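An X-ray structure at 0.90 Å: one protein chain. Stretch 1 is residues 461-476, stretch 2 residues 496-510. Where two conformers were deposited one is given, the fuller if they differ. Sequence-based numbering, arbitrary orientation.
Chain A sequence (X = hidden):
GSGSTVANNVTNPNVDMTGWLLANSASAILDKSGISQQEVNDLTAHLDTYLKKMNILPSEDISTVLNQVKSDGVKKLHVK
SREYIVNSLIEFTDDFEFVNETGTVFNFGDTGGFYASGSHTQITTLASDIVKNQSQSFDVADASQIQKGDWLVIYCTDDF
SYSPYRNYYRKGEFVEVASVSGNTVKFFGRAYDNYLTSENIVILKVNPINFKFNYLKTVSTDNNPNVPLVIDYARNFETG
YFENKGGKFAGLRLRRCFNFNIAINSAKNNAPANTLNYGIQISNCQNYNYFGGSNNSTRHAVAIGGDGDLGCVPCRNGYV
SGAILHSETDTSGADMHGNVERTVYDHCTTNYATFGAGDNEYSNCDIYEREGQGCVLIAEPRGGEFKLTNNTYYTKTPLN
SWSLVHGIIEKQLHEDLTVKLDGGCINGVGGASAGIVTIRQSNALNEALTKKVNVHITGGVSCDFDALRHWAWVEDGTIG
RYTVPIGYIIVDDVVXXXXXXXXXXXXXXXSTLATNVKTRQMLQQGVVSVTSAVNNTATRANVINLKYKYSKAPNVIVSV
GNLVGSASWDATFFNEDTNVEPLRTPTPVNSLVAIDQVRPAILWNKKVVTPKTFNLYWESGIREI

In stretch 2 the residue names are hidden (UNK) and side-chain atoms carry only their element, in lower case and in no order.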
# COMPACT_ATOMS: atom_id res chain seq x y z
N VAL A 461 0.20 7.54 15.43
CA VAL A 461 -0.01 6.23 16.02
C VAL A 461 -0.72 6.39 17.36
O VAL A 461 -0.33 7.23 18.19
CB VAL A 461 1.30 5.46 16.15
CG1 VAL A 461 2.39 6.20 16.94
CG2 VAL A 461 1.06 4.06 16.76
N SER A 462 -1.75 5.58 17.58
CA SER A 462 -2.54 5.63 18.79
C SER A 462 -2.22 4.42 19.67
O SER A 462 -1.78 3.36 19.21
CB SER A 462 -4.02 5.66 18.50
OG SER A 462 -4.45 4.43 17.89
N CYS A 463 -2.46 4.58 20.97
CA CYS A 463 -2.24 3.53 21.94
C CYS A 463 -3.30 3.68 23.01
O CYS A 463 -3.42 4.75 23.62
CB CYS A 463 -0.84 3.71 22.56
SG CYS A 463 -0.50 2.63 23.97
N ASP A 464 -4.07 2.60 23.25
CA ASP A 464 -5.16 2.63 24.25
C ASP A 464 -4.77 1.99 25.58
O ASP A 464 -5.63 1.67 26.38
CB ASP A 464 -6.47 2.10 23.75
CG ASP A 464 -6.51 0.60 23.62
OD1 ASP A 464 -5.43 0.01 23.60
OD2 ASP A 464 -7.63 0.06 23.62
N PHE A 465 -3.47 1.87 25.84
CA PHE A 465 -3.03 1.30 27.12
C PHE A 465 -3.50 2.15 28.28
O PHE A 465 -3.46 3.38 28.24
CB PHE A 465 -1.52 1.22 27.17
CG PHE A 465 -0.83 0.24 26.21
CD1 PHE A 465 -1.54 -0.56 25.33
CD2 PHE A 465 0.52 0.15 26.25
CE1 PHE A 465 -0.85 -1.44 24.50
CE2 PHE A 465 1.23 -0.73 25.42
CZ PHE A 465 0.52 -1.53 24.55
N ASP A 466 -3.84 1.48 29.38
CA ASP A 466 -4.13 2.21 30.63
C ASP A 466 -2.87 2.78 31.26
O ASP A 466 -2.94 3.78 32.00
CB ASP A 466 -4.91 1.29 31.56
CG ASP A 466 -6.17 0.84 30.89
OD1 ASP A 466 -6.99 1.70 30.52
OD2 ASP A 466 -6.33 -0.39 30.63
N ALA A 467 -1.73 2.15 31.03
CA ALA A 467 -0.44 2.61 31.54
C ALA A 467 0.62 2.30 30.50
O ALA A 467 0.53 1.29 29.79
CB ALA A 467 -0.11 1.94 32.86
N LEU A 468 1.61 3.16 30.41
CA LEU A 468 2.74 3.01 29.49
C LEU A 468 3.92 3.70 30.10
O LEU A 468 3.82 4.87 30.47
CB LEU A 468 2.38 3.63 28.12
CG LEU A 468 3.50 3.57 27.07
CD1 LEU A 468 3.85 2.16 26.67
CD2 LEU A 468 3.11 4.39 25.83
N ARG A 469 5.08 3.02 30.18
CA ARG A 469 6.26 3.66 30.71
C ARG A 469 6.95 4.53 29.67
O ARG A 469 7.36 5.66 30.00
CB ARG A 469 7.26 2.64 31.28
CG ARG A 469 8.42 3.26 31.99
CD ARG A 469 9.54 2.25 32.40
NE ARG A 469 10.54 2.04 31.25
CZ ARG A 469 11.74 1.60 31.57
NH1 ARG A 469 12.47 1.18 32.68
NH2 ARG A 469 12.51 1.51 30.45
N HIS A 470 7.14 4.04 28.45
CA HIS A 470 7.87 4.81 27.45
C HIS A 470 7.43 4.46 26.04
O HIS A 470 7.07 3.32 25.74
CB HIS A 470 9.39 4.66 27.57
CG HIS A 470 9.94 3.31 27.21
ND1 HIS A 470 10.22 2.36 28.16
CD2 HIS A 470 10.26 2.80 26.00
CE1 HIS A 470 10.69 1.30 27.48
NE2 HIS A 470 10.73 1.52 26.19
N TRP A 471 7.56 5.47 25.16
CA TRP A 471 7.46 5.25 23.72
C TRP A 471 8.78 4.74 23.14
O TRP A 471 8.76 3.77 22.38
CB TRP A 471 6.98 6.53 23.01
CG TRP A 471 5.49 6.73 23.15
CD1 TRP A 471 4.82 7.41 24.12
CD2 TRP A 471 4.51 6.18 22.28
NE1 TRP A 471 3.45 7.34 23.89
CE2 TRP A 471 3.23 6.59 22.76
CE3 TRP A 471 4.56 5.41 21.10
CZ2 TRP A 471 2.05 6.24 22.12
CZ3 TRP A 471 3.37 5.08 20.47
CH2 TRP A 471 2.13 5.48 20.97
N ALA A 472 9.91 5.38 23.45
CA ALA A 472 11.20 4.98 22.91
C ALA A 472 12.27 4.91 24.01
O ALA A 472 12.36 5.81 24.83
CB ALA A 472 11.68 5.97 21.84
N TRP A 473 13.10 3.86 23.93
CA TRP A 473 14.26 3.74 24.82
C TRP A 473 15.33 2.94 24.09
O TRP A 473 15.02 1.94 23.43
CB TRP A 473 13.90 3.05 26.12
CG TRP A 473 14.99 3.07 27.14
CD1 TRP A 473 15.84 4.09 27.47
CD2 TRP A 473 15.31 1.99 28.04
NE1 TRP A 473 16.67 3.72 28.49
CE2 TRP A 473 16.38 2.44 28.87
CE3 TRP A 473 14.83 0.69 28.22
CZ2 TRP A 473 16.93 1.63 29.86
CZ3 TRP A 473 15.37 -0.11 29.20
CH2 TRP A 473 16.44 0.36 30.00
N VAL A 474 16.59 3.37 24.21
CA VAL A 474 17.76 2.69 23.65
C VAL A 474 18.82 2.73 24.75
O VAL A 474 19.13 3.80 25.24
CB VAL A 474 18.27 3.41 22.39
CG1 VAL A 474 19.53 2.72 21.87
CG2 VAL A 474 17.20 3.48 21.31
N GLU A 475 19.41 1.57 25.11
CA GLU A 475 20.38 1.57 26.19
C GLU A 475 21.21 0.27 26.17
O GLU A 475 20.75 -0.78 25.72
CB GLU A 475 19.67 1.75 27.54
CG GLU A 475 20.61 2.03 28.74
CD GLU A 475 21.56 3.15 28.45
OE1 GLU A 475 21.19 4.33 28.66
OE2 GLU A 475 22.69 2.87 27.97
N ASP A 476 22.40 0.38 26.74
CA ASP A 476 23.25 -0.80 26.95
C ASP A 476 22.57 -1.77 27.92
O ASP A 476 21.69 -1.40 28.69
CB ASP A 476 24.63 -0.37 27.45
CG ASP A 476 25.71 -1.44 27.32
OD1 ASP A 476 25.49 -2.46 26.60
OD2 ASP A 476 26.78 -1.26 27.95
N UNK A 496 -1.83 8.80 23.23
CA UNK A 496 -2.30 7.89 24.28
C UNK A 496 -3.77 8.26 24.55
O UNK A 496 -4.06 9.36 25.01
n UNK A 496 0.85 7.71 25.07
c UNK A 496 -0.21 7.20 25.45
o UNK A 496 -0.33 5.91 25.73
c UNK A 496 -1.49 8.00 25.56
N UNK A 497 -4.68 7.35 24.23
CA UNK A 497 -6.09 7.65 24.33
C UNK A 497 -6.62 7.66 25.76
O UNK A 497 -7.71 8.21 25.98
c UNK A 497 -6.91 6.74 23.42
o UNK A 497 -6.84 5.43 24.00
c UNK A 497 -6.44 6.78 21.99
N UNK A 498 -5.92 7.07 26.70
CA UNK A 498 -6.40 6.96 28.08
C UNK A 498 -5.82 8.06 28.95
O UNK A 498 -4.62 8.35 28.90
c UNK A 498 -8.71 3.08 27.46
c UNK A 498 -8.12 4.28 28.17
c UNK A 498 -6.02 5.61 28.67
c UNK A 498 -6.61 4.40 27.97
n UNK A 498 -8.11 1.78 27.73
N UNK A 499 -6.67 8.62 29.81
CA UNK A 499 -6.24 9.71 30.66
C UNK A 499 -5.35 9.26 31.81
O UNK A 499 -4.77 10.10 32.47
o UNK A 499 -9.50 10.50 32.21
o UNK A 499 -8.03 8.89 32.69
c UNK A 499 -7.41 10.55 31.12
c UNK A 499 -8.39 9.91 32.10
N UNK A 500 -5.23 7.96 32.06
CA UNK A 500 -4.34 7.43 33.06
C UNK A 500 -2.92 7.23 32.55
O UNK A 500 -2.00 7.00 33.33
c UNK A 500 -6.18 6.27 34.36
c UNK A 500 -4.88 6.10 33.56
o UNK A 500 -5.17 5.24 32.45
N UNK A 501 -2.74 7.21 31.20
CA UNK A 501 -1.40 6.95 30.67
C UNK A 501 -0.52 8.18 30.84
O UNK A 501 -0.96 9.29 30.55
c UNK A 501 -1.54 6.55 29.20
N UNK A 502 0.70 7.95 31.27
CA UNK A 502 1.65 9.02 31.59
C UNK A 502 3.07 8.62 31.17
O UNK A 502 3.93 8.47 32.05
c UNK A 502 2.42 10.42 33.62
o UNK A 502 2.65 11.48 32.92
c UNK A 502 1.56 9.33 33.07
n UNK A 502 2.85 10.27 34.82
N UNK A 503 3.29 8.40 29.88
CA UNK A 503 4.57 7.83 29.46
C UNK A 503 5.62 8.88 29.28
O UNK A 503 5.36 10.05 28.98
c UNK A 503 4.21 7.26 28.09
c UNK A 503 3.20 8.27 27.53
c UNK A 503 2.38 8.64 28.78
N UNK A 504 6.90 8.42 29.32
CA UNK A 504 7.97 9.16 28.71
C UNK A 504 7.86 9.03 27.18
O UNK A 504 7.70 7.93 26.65
c UNK A 504 9.41 8.07 31.59
c UNK A 504 9.33 8.60 29.13
c UNK A 504 9.71 8.92 30.55
c UNK A 504 10.32 10.15 30.84
o UNK A 504 10.71 9.90 34.45
c UNK A 504 10.39 9.62 33.13
c UNK A 504 10.64 10.48 32.13
c UNK A 504 9.76 8.39 32.90
N UNK A 505 8.06 10.14 26.49
CA UNK A 505 8.25 10.10 25.03
C UNK A 505 9.53 9.33 24.72
O UNK A 505 9.57 8.44 23.89
c UNK A 505 7.03 13.72 24.50
c UNK A 505 6.87 12.23 24.65
c UNK A 505 5.86 11.71 23.64
c UNK A 505 8.22 11.51 24.49
N UNK A 506 10.61 9.74 25.42
CA UNK A 506 11.93 9.11 25.34
C UNK A 506 12.37 8.88 26.77
O UNK A 506 12.40 9.83 27.56
c UNK A 506 12.94 9.99 24.56
c UNK A 506 13.33 11.23 22.38
c UNK A 506 12.42 10.31 23.17
c UNK A 506 14.29 9.32 24.56
N UNK A 507 12.66 7.64 27.13
CA UNK A 507 13.05 7.34 28.50
C UNK A 507 14.48 7.82 28.74
O UNK A 507 15.37 7.51 27.95
c UNK A 507 14.33 5.22 32.23
c UNK A 507 13.04 5.56 30.24
c UNK A 507 13.19 5.25 32.98
c UNK A 507 11.90 5.61 31.02
o UNK A 507 13.28 5.05 34.37
c UNK A 507 12.92 5.83 28.77
c UNK A 507 11.95 5.41 32.38
c UNK A 507 14.27 5.36 30.87
N UNK A 508 14.71 8.54 29.86
CA UNK A 508 16.04 9.12 30.11
C UNK A 508 16.99 8.14 30.78
O UNK A 508 16.71 7.64 31.85
c UNK A 508 15.72 10.27 31.07
c UNK A 508 13.68 9.07 30.79
c UNK A 508 14.50 9.84 31.80
N UNK A 509 18.15 7.95 30.16
CA UNK A 509 19.26 7.20 30.75
C UNK A 509 20.51 7.61 29.98
O UNK A 509 20.47 8.40 29.05
o UNK A 509 18.85 5.21 29.41
c UNK A 509 18.99 5.69 30.73
N UNK A 510 21.65 7.02 30.37
CA UNK A 510 22.93 7.47 29.81
C UNK A 510 22.90 7.61 28.29
O UNK A 510 23.34 8.64 27.76
o UNK A 510 26.61 6.03 31.49
n UNK A 510 27.47 5.65 29.46
c UNK A 510 24.04 6.52 30.24
c UNK A 510 26.54 6.15 30.27
c UNK A 510 25.38 6.88 29.65
O HOH W 1 -3.22 5.32 26.33
O HOH W 2 -7.41 -1.12 26.42
O HOH W 3 -7.40 3.68 32.31
O HOH W 4 -8.23 -1.24 29.01
O HOH W 5 1.48 5.41 32.35
O HOH W 6 6.41 6.65 32.67

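Position 496 carries two side-chain carbons, the second bearing one oxygen and one nitrogen, and its end approaches L468 and W471: asparagine, N496. Its amide is probably turned over in the model, so its oxygen and nitrogen are not told apart here.

Position 497 has one carbon bearing an oxygen and a carbon; the oxygen lies 3.4 Å from CB of D464. This is T497, whose N donates to O of C463 (3.0 Å, 165°).

At 498, four carbons run in a row to a nitrogen, which identifies K498. Its NZ donates to O of D464 (2.8 Å) and forms a salt bridge with OD1 of D466 (3.0 Å).

Position 499 has two carbons, the second carrying two oxygens, and touches nothing on stretch 1: D499.

Position 500 again has a carbon bearing one oxygen and one carbon, giving T500; OG1 donates to O of D466 (2.7 Å).

A single carbon at 501, 3.8 Å from O of F465, marks A501. Its N bonds to O of K498 (3.2 Å), closing a type I turn.

Position 502 repeats the two-carbon, oxygen-and-nitrogen pattern without direct side-chain contact: N502.

At 503 three carbons close a ring onto the backbone N, the mark of proline; CB of P503 meets CD2 of L468 at 3.8 Å.

Position 504 has one carbon, then a six-carbon ring bearing oxygen, its edge toward O of R469: Y504.

Four carbons forked at the second, approaching the W471 ring, make 505 leucine; CD2 of L505 is 4.4 Å from CD1 of W471.

At 506 the fork is at the first carbon, with one arm two carbons long: I506, facing the same side of the sheet as A472.

Position 507 bears another oxygen-tipped six-carbon ring, lying against R469 and W473: Y507.

Position 508, three carbons closed onto N and no contact with stretch 1, is P508.

At 509 one carbon carries one oxygen near W473 and E475, hence S509. OG accepts from NE1 of W473 (2.8 Å, 170°) and donates to OE1 of E475 (2.6 Å).

Position 510 has three carbons, the third bearing oxygen and nitrogen: Q510.

The contact combines two parallel ladders, shifted by one residue, with loops between. In the second, N of Y504 donates to O of R469 (2.9 Å), N of W471 to O of Y504 (2.9 Å), and N of Y507 to O of A472 (3.0 Å). The R469 guanidinium stacks on Y507 (centres 4.0 Å, planes 13°), a cation-pi arrangement, while the Y507 edge meets the W473 face.

Stretch 2 496-510: NTKDTANPYLIYPSQ
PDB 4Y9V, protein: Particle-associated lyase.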